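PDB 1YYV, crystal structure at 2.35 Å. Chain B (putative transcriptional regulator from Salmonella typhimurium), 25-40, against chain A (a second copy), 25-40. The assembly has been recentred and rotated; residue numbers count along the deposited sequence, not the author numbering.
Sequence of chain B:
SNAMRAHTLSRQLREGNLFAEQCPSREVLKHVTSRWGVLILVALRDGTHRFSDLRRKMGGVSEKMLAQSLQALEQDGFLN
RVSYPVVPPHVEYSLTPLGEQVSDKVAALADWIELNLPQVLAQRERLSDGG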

ATOM      1  N   SER B  25      -0.222 -13.066   4.736  1.00 54.67           N
ATOM      2  CA  SER B  25      -0.695 -11.698   4.866  1.00 53.84           C
ATOM      3  C   SER B  25       0.065 -10.766   3.904  1.00 53.30           C
ATOM      4  O   SER B  25      -0.516  -9.812   3.386  1.00 53.16           O
ATOM      5  CB  SER B  25      -0.603 -11.196   6.314  1.00 53.55           C
ATOM      6  OG  SER B  25       0.742 -10.995   6.689  1.00 53.51           O
ATOM      7  N   ARG B  26       1.345 -11.064   3.654  1.00 52.19           N
ATOM      8  CA  ARG B  26       2.149 -10.304   2.698  1.00 51.43           C
ATOM      9  C   ARG B  26       1.583 -10.358   1.273  1.00 50.59           C
ATOM     10  O   ARG B  26       1.643  -9.353   0.586  1.00 50.54           O
ATOM     11  CB  ARG B  26       3.620 -10.749   2.681  1.00 51.15           C
ATOM     12  CG  ARG B  26       4.430 -10.427   3.937  1.00 52.58           C
ATOM     13  CD  ARG B  26       5.918 -10.791   3.740  1.00 51.94           C
ATOM     14  NE  ARG B  26       6.769 -10.300   4.827  1.00 52.99           N
ATOM     15  CZ  ARG B  26       8.105 -10.409   4.861  1.00 54.07           C
ATOM     16  NH1 ARG B  26       8.765 -10.989   3.863  1.00 52.70           N
ATOM     17  NH2 ARG B  26       8.795  -9.929   5.902  1.00 54.18           N
ATOM     18  N   GLU B  27       1.050 -11.511   0.846  1.00 49.67           N
ATOM     19  CA  GLU B  27       0.543 -11.701  -0.519  1.00 49.80           C
ATOM     20  C   GLU B  27      -0.726 -10.859  -0.681  1.00 47.95           C
ATOM     21  O   GLU B  27      -0.857 -10.112  -1.650  1.00 46.39           O
ATOM     22  CB  GLU B  27       0.245 -13.186  -0.816  1.00 50.26           C
ATOM     23  CG  GLU B  27       0.792 -13.723  -2.189  1.00 54.63           C
ATOM     24  CD  GLU B  27       0.021 -14.966  -2.768  1.00 54.87           C
ATOM     25  OE1 GLU B  27       0.673 -15.982  -3.172  1.00 59.77           O
ATOM     26  OE2 GLU B  27      -1.239 -14.928  -2.841  1.00 60.85           O
ATOM     27  N   VAL B  28      -1.637 -10.960   0.295  1.00 46.18           N
ATOM     28  CA  VAL B  28      -2.866 -10.207   0.275  1.00 45.52           C
ATOM     29  C   VAL B  28      -2.561  -8.700   0.350  1.00 44.19           C
ATOM     30  O   VAL B  28      -3.177  -7.925  -0.339  1.00 44.33           O
ATOM     31  CB  VAL B  28      -3.899 -10.657   1.378  1.00 45.83           C
ATOM     32  CG1 VAL B  28      -3.966 -12.162   1.513  1.00 45.52           C
ATOM     33  CG2 VAL B  28      -3.528 -10.114   2.682  1.00 49.50           C
ATOM     34  N   LEU B  29      -1.584  -8.310   1.147  1.00 43.39           N
ATOM     35  CA  LEU B  29      -1.130  -6.916   1.222  1.00 43.94           C
ATOM     36  C   LEU B  29      -0.621  -6.400  -0.115  1.00 42.37           C
ATOM     37  O   LEU B  29      -0.965  -5.305  -0.518  1.00 42.34           O
ATOM     38  CB  LEU B  29      -0.036  -6.764   2.288  1.00 44.25           C
ATOM     39  CG  LEU B  29       0.639  -5.387   2.332  1.00 47.72           C
ATOM     40  CD1 LEU B  29      -0.167  -4.421   3.212  1.00 50.39           C
ATOM     41  CD2 LEU B  29       2.117  -5.455   2.773  1.00 50.29           C
ATOM     42  N   LYS B  30       0.213  -7.194  -0.784  1.00 41.91           N
ATOM     43  CA  LYS B  30       0.705  -6.913  -2.136  1.00 41.30           C
ATOM     44  C   LYS B  30      -0.465  -6.652  -3.115  1.00 40.07           C
ATOM     45  O   LYS B  30      -0.427  -5.716  -3.928  1.00 39.92           O
ATOM     46  CB  LYS B  30       1.531  -8.099  -2.589  1.00 42.07           C
ATOM     47  CG  LYS B  30       2.441  -7.826  -3.762  1.00 47.69           C
ATOM     48  CD  LYS B  30       3.140  -9.107  -4.204  1.00 50.69           C
ATOM     49  CE  LYS B  30       3.175  -9.219  -5.741  1.00 52.99           C
ATOM     50  NZ  LYS B  30       4.056 -10.377  -6.248  1.00 53.56           N
ATOM     51  N   HIS B  31      -1.526  -7.439  -2.979  1.00 38.47           N
ATOM     52  CA  HIS B  31      -2.675  -7.369  -3.868  1.00 37.95           C
ATOM     53  C   HIS B  31      -3.530  -6.149  -3.623  1.00 37.13           C
ATOM     54  O   HIS B  31      -4.090  -5.638  -4.568  1.00 37.50           O
ATOM     55  CB  HIS B  31      -3.611  -8.582  -3.709  1.00 37.93           C
ATOM     56  CG  HIS B  31      -2.992  -9.890  -4.072  1.00 39.40           C
ATOM     57  ND1 HIS B  31      -3.529 -11.098  -3.676  1.00 38.55           N
ATOM     58  CD2 HIS B  31      -1.891 -10.183  -4.806  1.00 41.10           C
ATOM     59  CE1 HIS B  31      -2.790 -12.076  -4.160  1.00 39.65           C
ATOM     60  NE2 HIS B  31      -1.777 -11.549  -4.828  1.00 40.33           N
ATOM     61  N   VAL B  32      -3.691  -5.705  -2.371  1.00 35.57           N
ATOM     62  CA  VAL B  32      -4.650  -4.619  -2.137  1.00 35.66           C
ATOM     63  C   VAL B  32      -3.959  -3.277  -2.252  1.00 35.25           C
ATOM     64  O   VAL B  32      -4.581  -2.236  -2.265  1.00 35.49           O
ATOM     65  CB  VAL B  32      -5.485  -4.775  -0.795  1.00 35.80           C
ATOM     66  CG1 VAL B  32      -6.077  -6.154  -0.703  1.00 34.68           C
ATOM     67  CG2 VAL B  32      -4.618  -4.496   0.456  1.00 33.84           C
ATOM     68  N   THR B  33      -2.654  -3.326  -2.383  1.00 35.24           N
ATOM     69  CA  THR B  33      -1.853  -2.175  -2.172  1.00 35.68           C
ATOM     70  C   THR B  33      -1.033  -1.880  -3.426  1.00 37.06           C
ATOM     71  O   THR B  33      -0.377  -0.838  -3.515  1.00 36.45           O
ATOM     72  CB  THR B  33      -1.004  -2.440  -0.869  1.00 37.41           C
ATOM     73  OG1 THR B  33      -1.270  -1.417   0.106  1.00 39.38           O
ATOM     74  CG2 THR B  33       0.434  -2.678  -1.122  1.00 32.01           C
ATOM     75  N   SER B  34      -1.105  -2.788  -4.416  1.00 37.18           N
ATOM     76  CA  SER B  34      -0.532  -2.505  -5.713  1.00 38.48           C
ATOM     77  C   SER B  34      -1.266  -1.310  -6.331  1.00 38.66           C
ATOM     78  O   SER B  34      -2.419  -0.994  -5.969  1.00 38.99           O
ATOM     79  CB  SER B  34      -0.570  -3.740  -6.651  1.00 38.23           C
ATOM     80  OG  SER B  34      -1.895  -4.000  -7.120  1.00 41.08           O
ATOM     81  N   ARG B  35      -0.581  -0.647  -7.248  1.00 38.64           N
ATOM     82  CA  ARG B  35      -1.088   0.536  -7.902  1.00 38.97           C
ATOM     83  C   ARG B  35      -2.457   0.270  -8.496  1.00 37.50           C
ATOM     84  O   ARG B  35      -3.367   1.046  -8.333  1.00 39.43           O
ATOM     85  CB  ARG B  35      -0.155   0.880  -9.050  1.00 40.01           C
ATOM     86  CG  ARG B  35      -0.599   2.115  -9.770  1.00 43.44           C
ATOM     87  CD  ARG B  35       0.610   2.938  -9.984  1.00 47.44           C
ATOM     88  NE  ARG B  35       1.058   2.883 -11.340  1.00 49.86           N
ATOM     89  CZ  ARG B  35       2.305   3.131 -11.716  1.00 51.89           C
ATOM     90  NH1 ARG B  35       3.259   3.393 -10.807  1.00 51.43           N
ATOM     91  NH2 ARG B  35       2.596   3.062 -13.003  1.00 50.37           N
ATOM     92  N   TRP B  36      -2.587  -0.844  -9.203  1.00 34.84           N
ATOM     93  CA  TRP B  36      -3.828  -1.183  -9.839  1.00 31.93           C
ATOM     94  C   TRP B  36      -4.890  -1.671  -8.830  1.00 30.34           C
ATOM     95  O   TRP B  36      -6.048  -1.296  -8.951  1.00 28.84           O
ATOM     96  CB  TRP B  36      -3.544  -2.191 -10.971  1.00 30.99           C
ATOM     97  CG  TRP B  36      -2.485  -1.686 -11.964  1.00 30.31           C
ATOM     98  CD1 TRP B  36      -1.418  -2.401 -12.493  1.00 29.72           C
ATOM     99  CD2 TRP B  36      -2.385  -0.354 -12.523  1.00 28.08           C
ATOM    100  NE1 TRP B  36      -0.700  -1.598 -13.383  1.00 29.65           N
ATOM    101  CE2 TRP B  36      -1.274  -0.349 -13.420  1.00 28.52           C
ATOM    102  CE3 TRP B  36      -3.130   0.836 -12.353  1.00 31.09           C
ATOM    103  CZ2 TRP B  36      -0.870   0.807 -14.106  1.00 28.31           C
ATOM    104  CZ3 TRP B  36      -2.768   1.968 -13.087  1.00 30.50           C
ATOM    105  CH2 TRP B  36      -1.643   1.940 -13.951  1.00 30.92           C
ATOM    106  N   GLY B  37      -4.469  -2.439  -7.826  1.00 28.63           N
ATOM    107  CA  GLY B  37      -5.348  -2.957  -6.797  1.00 29.38           C
ATOM    108  C   GLY B  37      -5.996  -1.809  -6.001  1.00 30.16           C
ATOM    109  O   GLY B  37      -7.197  -1.839  -5.677  1.00 29.18           O
ATOM    110  N   VAL B  38      -5.193  -0.804  -5.699  1.00 30.42           N
ATOM    111  CA  VAL B  38      -5.688   0.388  -4.959  1.00 31.94           C
ATOM    112  C   VAL B  38      -6.779   1.074  -5.781  1.00 31.38           C
ATOM    113  O   VAL B  38      -7.814   1.408  -5.276  1.00 30.80           O
ATOM    114  CB  VAL B  38      -4.502   1.377  -4.642  1.00 31.19           C
ATOM    115  CG1 VAL B  38      -5.013   2.820  -4.234  1.00 32.01           C
ATOM    116  CG2 VAL B  38      -3.632   0.769  -3.568  1.00 31.64           C
ATOM    117  N   LEU B  39      -6.523   1.249  -7.073  1.00 31.61           N
ATOM    118  CA  LEU B  39      -7.476   1.925  -7.957  1.00 31.38           C
ATOM    119  C   LEU B  39      -8.791   1.156  -8.157  1.00 30.67           C
ATOM    120  O   LEU B  39      -9.875   1.735  -8.202  1.00 30.90           O
ATOM    121  CB  LEU B  39      -6.796   2.168  -9.304  1.00 32.25           C
ATOM    122  CG  LEU B  39      -6.098   3.508  -9.571  1.00 33.39           C
ATOM    123  CD1 LEU B  39      -5.616   4.261  -8.327  1.00 33.16           C
ATOM    124  CD2 LEU B  39      -5.065   3.461 -10.669  1.00 30.42           C
ATOM    125  N   ILE B  40      -8.688  -0.156  -8.358  1.00 30.62           N
ATOM    126  CA  ILE B  40      -9.870  -0.986  -8.454  1.00 29.05           C
ATOM    127  C   ILE B  40     -10.700  -0.843  -7.173  1.00 30.60           C
ATOM    128  O   ILE B  40     -11.876  -0.558  -7.253  1.00 31.40           O
ATOM    129  CB  ILE B  40      -9.539  -2.472  -8.763  1.00 29.02           C
ATOM    130  CG1 ILE B  40      -8.841  -2.633 -10.141  1.00 28.10           C
ATOM    131  CG2 ILE B  40     -10.812  -3.320  -8.603  1.00 26.92           C
ATOM    132  CD1 ILE B  40      -8.074  -3.974 -10.287  1.00 26.78           C
TER
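Chain A 25-40: SREVLKHVTSRWGVLI

Two copies of the same helix-turn-helix stretch pack antiparallel about a Thr-Thr centre, in a contact made of apolar side chains and closely apposed arginines, with no hydrogen bond between them. In chain A, residues 25-33 form one helix; Ser A34 breaks it with phi/psi of -58/160 and N-caps the next, its OG accepting from Gly A37 N at 3.0 Å, and the second helix runs on past Ile A40. In chain B the second helix is capped in the same way, Ser B34 OG accepting from Gly B37 N at 3.1 Å. The two 25-33 helices run at 172° to each other, their axes 11.2 Å apart at closest approach, while the 35-40 helix of chain B crosses the 25-33 helix of chain A at 107° and the reciprocal pair crosses at 106°. In register, Thr A33 lies against Thr B33, CA to CA 6.4 Å, and Arg A35 and Arg A26 lie against Arg B26 and Arg B35, at CA-CA distances of 7.4 and 7.0 Å. At the centre Thr A33 CG2 comes within 3.4 Å of Thr B33 OG1, while Thr A33 OG1 is turned back onto its own helix and donates to Leu A29 O at 2.5 Å. Flanking the threonines, Val A38 CG2 meets Leu B29 CD2 at 3.9 Å, and Leu A29 CD1 meets Val B38 CG2 at 4.2 Å. Farther out, Arg A35 CG lies over one face of the Arg B26 guanidinium. Arg A35 NE is only 3.1 Å from Arg B26 NH1, but both are donors of like charge, so the closeness brings no bond. Arg B26 NH2 also approaches Trp A36 CZ3 and Leu A39 CD1, each at 3.7 Å. At the reciprocal site the closest pairs are slightly longer: Arg A26 NH1 lies 3.5 Å from Arg B35 NE and 3.9 Å from Trp B36 CH2.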

ATOM      1  N   SER A  25       1.999  10.944  -6.438  1.00 37.10           N
ATOM      2  CA  SER A  25       1.359  10.219  -5.332  1.00 36.59           C
ATOM      3  C   SER A  25       1.524   8.708  -5.497  1.00 36.36           C
ATOM      4  O   SER A  25       1.509   7.956  -4.506  1.00 35.39           O
ATOM      5  CB  SER A  25      -0.137  10.586  -5.220  1.00 36.01           C
ATOM      6  OG  SER A  25      -0.794  10.379  -6.465  1.00 35.76           O
ATOM      7  N   ARG A  26       1.650   8.265  -6.755  1.00 36.85           N
ATOM      8  CA  ARG A  26       1.898   6.842  -7.075  1.00 36.89           C
ATOM      9  C   ARG A  26       3.247   6.350  -6.512  1.00 37.52           C
ATOM     10  O   ARG A  26       3.361   5.238  -6.037  1.00 37.97           O
ATOM     11  CB  ARG A  26       1.847   6.643  -8.563  1.00 36.91           C
ATOM     12  CG  ARG A  26       0.443   6.632  -9.098  1.00 35.75           C
ATOM     13  CD  ARG A  26       0.433   6.440 -10.610  1.00 32.84           C
ATOM     14  NE  ARG A  26      -0.951   6.340 -11.077  1.00 34.25           N
ATOM     15  CZ  ARG A  26      -1.309   5.894 -12.275  1.00 33.93           C
ATOM     16  NH1 ARG A  26      -0.386   5.499 -13.142  1.00 28.74           N
ATOM     17  NH2 ARG A  26      -2.590   5.855 -12.610  1.00 32.58           N
ATOM     18  N   GLU A  27       4.233   7.222  -6.522  1.00 37.52           N
ATOM     19  CA  GLU A  27       5.525   6.932  -5.946  1.00 39.98           C
ATOM     20  C   GLU A  27       5.500   6.884  -4.422  1.00 38.09           C
ATOM     21  O   GLU A  27       6.010   5.955  -3.822  1.00 38.98           O
ATOM     22  CB  GLU A  27       6.526   7.995  -6.412  1.00 40.67           C
ATOM     23  CG  GLU A  27       6.998   7.744  -7.784  1.00 48.06           C
ATOM     24  CD  GLU A  27       7.733   6.411  -7.866  1.00 59.77           C
ATOM     25  OE1 GLU A  27       7.464   5.637  -8.826  1.00 64.34           O
ATOM     26  OE2 GLU A  27       8.572   6.130  -6.960  1.00 64.87           O
ATOM     27  N   VAL A  28       4.907   7.896  -3.806  1.00 37.32           N
ATOM     28  CA  VAL A  28       4.636   7.867  -2.363  1.00 36.48           C
ATOM     29  C   VAL A  28       3.871   6.613  -1.975  1.00 35.98           C
ATOM     30  O   VAL A  28       4.211   5.964  -1.018  1.00 37.48           O
ATOM     31  CB  VAL A  28       3.861   9.109  -1.915  1.00 36.36           C
ATOM     32  CG1 VAL A  28       3.552   9.061  -0.381  1.00 34.40           C
ATOM     33  CG2 VAL A  28       4.598  10.400  -2.399  1.00 33.59           C
ATOM     34  N   LEU A  29       2.858   6.252  -2.733  1.00 36.68           N
ATOM     35  CA  LEU A  29       2.100   5.029  -2.444  1.00 37.13           C
ATOM     36  C   LEU A  29       2.979   3.766  -2.492  1.00 37.62           C
ATOM     37  O   LEU A  29       2.914   2.961  -1.605  1.00 35.92           O
ATOM     38  CB  LEU A  29       0.883   4.925  -3.359  1.00 37.08           C
ATOM     39  CG  LEU A  29       0.215   3.563  -3.379  1.00 38.01           C
ATOM     40  CD1 LEU A  29      -0.706   3.418  -2.181  1.00 37.84           C
ATOM     41  CD2 LEU A  29      -0.505   3.319  -4.711  1.00 39.26           C
ATOM     42  N   LYS A  30       3.809   3.642  -3.526  1.00 39.54           N
ATOM     43  CA  LYS A  30       4.804   2.594  -3.624  1.00 42.34           C
ATOM     44  C   LYS A  30       5.765   2.566  -2.395  1.00 42.58           C
ATOM     45  O   LYS A  30       5.995   1.506  -1.770  1.00 42.90           O
ATOM     46  CB  LYS A  30       5.614   2.754  -4.930  1.00 41.65           C
ATOM     47  CG  LYS A  30       6.602   1.598  -5.122  1.00 45.99           C
ATOM     48  CD  LYS A  30       7.544   1.681  -6.359  1.00 45.63           C
ATOM     49  CE  LYS A  30       7.203   0.568  -7.385  1.00 53.44           C
ATOM     50  NZ  LYS A  30       8.351  -0.029  -8.246  1.00 52.44           N
ATOM     51  N   HIS A  31       6.334   3.711  -2.043  1.00 41.83           N
ATOM     52  CA  HIS A  31       7.246   3.722  -0.889  1.00 41.99           C
ATOM     53  C   HIS A  31       6.601   3.235   0.397  1.00 41.49           C
ATOM     54  O   HIS A  31       7.237   2.507   1.155  1.00 41.05           O
ATOM     55  CB  HIS A  31       7.894   5.097  -0.679  1.00 40.88           C
ATOM     56  CG  HIS A  31       8.656   5.575  -1.882  1.00 43.16           C
ATOM     57  ND1 HIS A  31       8.940   6.911  -2.118  1.00 42.50           N
ATOM     58  CD2 HIS A  31       9.184   4.886  -2.925  1.00 40.69           C
ATOM     59  CE1 HIS A  31       9.629   7.014  -3.241  1.00 42.55           C
ATOM     60  NE2 HIS A  31       9.768   5.807  -3.759  1.00 43.75           N
ATOM     61  N   VAL A  32       5.346   3.615   0.647  1.00 41.37           N
ATOM     62  CA  VAL A  32       4.766   3.362   1.988  1.00 41.22           C
ATOM     63  C   VAL A  32       4.097   1.995   2.060  1.00 42.03           C
ATOM     64  O   VAL A  32       3.702   1.515   3.133  1.00 41.99           O
ATOM     65  CB  VAL A  32       3.853   4.555   2.522  1.00 41.10           C
ATOM     66  CG1 VAL A  32       4.558   5.895   2.359  1.00 37.15           C
ATOM     67  CG2 VAL A  32       2.454   4.591   1.850  1.00 40.44           C
ATOM     68  N   THR A  33       3.945   1.360   0.907  1.00 42.86           N
ATOM     69  CA  THR A  33       3.284   0.072   0.913  1.00 44.42           C
ATOM     70  C   THR A  33       4.112  -1.067   0.314  1.00 45.47           C
ATOM     71  O   THR A  33       3.601  -2.194   0.196  1.00 44.91           O
ATOM     72  CB  THR A  33       1.905   0.142   0.249  1.00 44.75           C
ATOM     73  OG1 THR A  33       2.052   0.643  -1.072  1.00 45.34           O
ATOM     74  CG2 THR A  33       0.917   1.007   1.063  1.00 44.98           C
ATOM     75  N   SER A  34       5.360  -0.758  -0.074  1.00 45.94           N
ATOM     76  CA  SER A  34       6.330  -1.765  -0.411  1.00 48.12           C
ATOM     77  C   SER A  34       6.462  -2.626   0.812  1.00 48.48           C
ATOM     78  O   SER A  34       6.106  -2.231   1.903  1.00 48.84           O
ATOM     79  CB  SER A  34       7.703  -1.182  -0.789  1.00 47.18           C
ATOM     80  OG  SER A  34       8.351  -0.659   0.364  1.00 52.08           O
ATOM     81  N   ARG A  35       6.970  -3.822   0.619  1.00 49.91           N
ATOM     82  CA  ARG A  35       7.018  -4.787   1.695  1.00 51.21           C
ATOM     83  C   ARG A  35       7.966  -4.356   2.830  1.00 50.58           C
ATOM     84  O   ARG A  35       7.717  -4.662   3.978  1.00 51.20           O
ATOM     85  CB  ARG A  35       7.360  -6.133   1.070  1.00 51.44           C
ATOM     86  CG  ARG A  35       8.204  -7.094   1.823  1.00 54.95           C
ATOM     87  CD  ARG A  35       8.337  -8.230   0.882  1.00 60.58           C
ATOM     88  NE  ARG A  35       9.228  -9.267   1.358  1.00 66.88           N
ATOM     89  CZ  ARG A  35       9.478 -10.374   0.678  1.00 68.30           C
ATOM     90  NH1 ARG A  35       8.871 -10.559  -0.496  1.00 69.59           N
ATOM     91  NH2 ARG A  35      10.321 -11.286   1.173  1.00 67.99           N
ATOM     92  N   TRP A  36       9.025  -3.618   2.514  1.00 50.02           N
ATOM     93  CA  TRP A  36       9.885  -3.084   3.566  1.00 49.04           C
ATOM     94  C   TRP A  36       9.388  -1.754   4.117  1.00 48.18           C
ATOM     95  O   TRP A  36       9.522  -1.507   5.312  1.00 48.01           O
ATOM     96  CB  TRP A  36      11.354  -3.036   3.126  1.00 49.51           C
ATOM     97  CG  TRP A  36      11.801  -4.359   2.477  1.00 50.40           C
ATOM     98  CD1 TRP A  36      12.350  -4.522   1.226  1.00 48.94           C
ATOM     99  CD2 TRP A  36      11.692  -5.686   3.041  1.00 49.88           C
ATOM    100  NE1 TRP A  36      12.596  -5.848   0.994  1.00 49.77           N
ATOM    101  CE2 TRP A  36      12.203  -6.588   2.083  1.00 50.64           C
ATOM    102  CE3 TRP A  36      11.221  -6.196   4.269  1.00 50.51           C
ATOM    103  CZ2 TRP A  36      12.257  -7.983   2.307  1.00 49.81           C
ATOM    104  CZ3 TRP A  36      11.281  -7.577   4.496  1.00 49.36           C
ATOM    105  CH2 TRP A  36      11.786  -8.451   3.512  1.00 49.36           C
ATOM    106  N   GLY A  37       8.751  -0.925   3.281  1.00 46.77           N
ATOM    107  CA  GLY A  37       8.203   0.357   3.767  1.00 44.62           C
ATOM    108  C   GLY A  37       7.134   0.191   4.826  1.00 43.89           C
ATOM    109  O   GLY A  37       7.102   0.943   5.808  1.00 43.68           O
ATOM    110  N   VAL A  38       6.257  -0.795   4.639  1.00 43.36           N
ATOM    111  CA  VAL A  38       5.195  -1.077   5.596  1.00 43.89           C
ATOM    112  C   VAL A  38       5.787  -1.480   6.964  1.00 44.11           C
ATOM    113  O   VAL A  38       5.313  -1.070   8.007  1.00 45.27           O
ATOM    114  CB  VAL A  38       4.255  -2.248   5.133  1.00 44.57           C
ATOM    115  CG1 VAL A  38       3.237  -2.595   6.243  1.00 44.35           C
ATOM    116  CG2 VAL A  38       3.491  -1.916   3.851  1.00 43.44           C
ATOM    117  N   LEU A  39       6.799  -2.326   6.937  1.00 43.71           N
ATOM    118  CA  LEU A  39       7.365  -2.900   8.127  1.00 43.45           C
ATOM    119  C   LEU A  39       8.123  -1.831   8.873  1.00 42.92           C
ATOM    120  O   LEU A  39       7.997  -1.736  10.081  1.00 43.22           O
ATOM    121  CB  LEU A  39       8.296  -4.069   7.763  1.00 44.02           C
ATOM    122  CG  LEU A  39       7.642  -5.258   7.053  1.00 43.62           C
ATOM    123  CD1 LEU A  39       8.640  -6.417   6.931  1.00 44.34           C
ATOM    124  CD2 LEU A  39       6.383  -5.673   7.821  1.00 44.43           C
ATOM    125  N   ILE A  40       8.891  -1.016   8.151  1.00 42.74           N
ATOM    126  CA  ILE A  40       9.515   0.161   8.747  1.00 42.81           C
ATOM    127  C   ILE A  40       8.498   1.065   9.423  1.00 42.94           C
ATOM    128  O   ILE A  40       8.678   1.450  10.574  1.00 45.26           O
ATOM    129  CB  ILE A  40      10.323   0.990   7.724  1.00 43.08           C
ATOM    130  CG1 ILE A  40      11.495   0.171   7.181  1.00 41.03           C
ATOM    131  CG2 ILE A  40      10.726   2.366   8.355  1.00 39.10           C
ATOM    132  CD1 ILE A  40      12.058   0.707   5.910  1.00 38.73           C
TER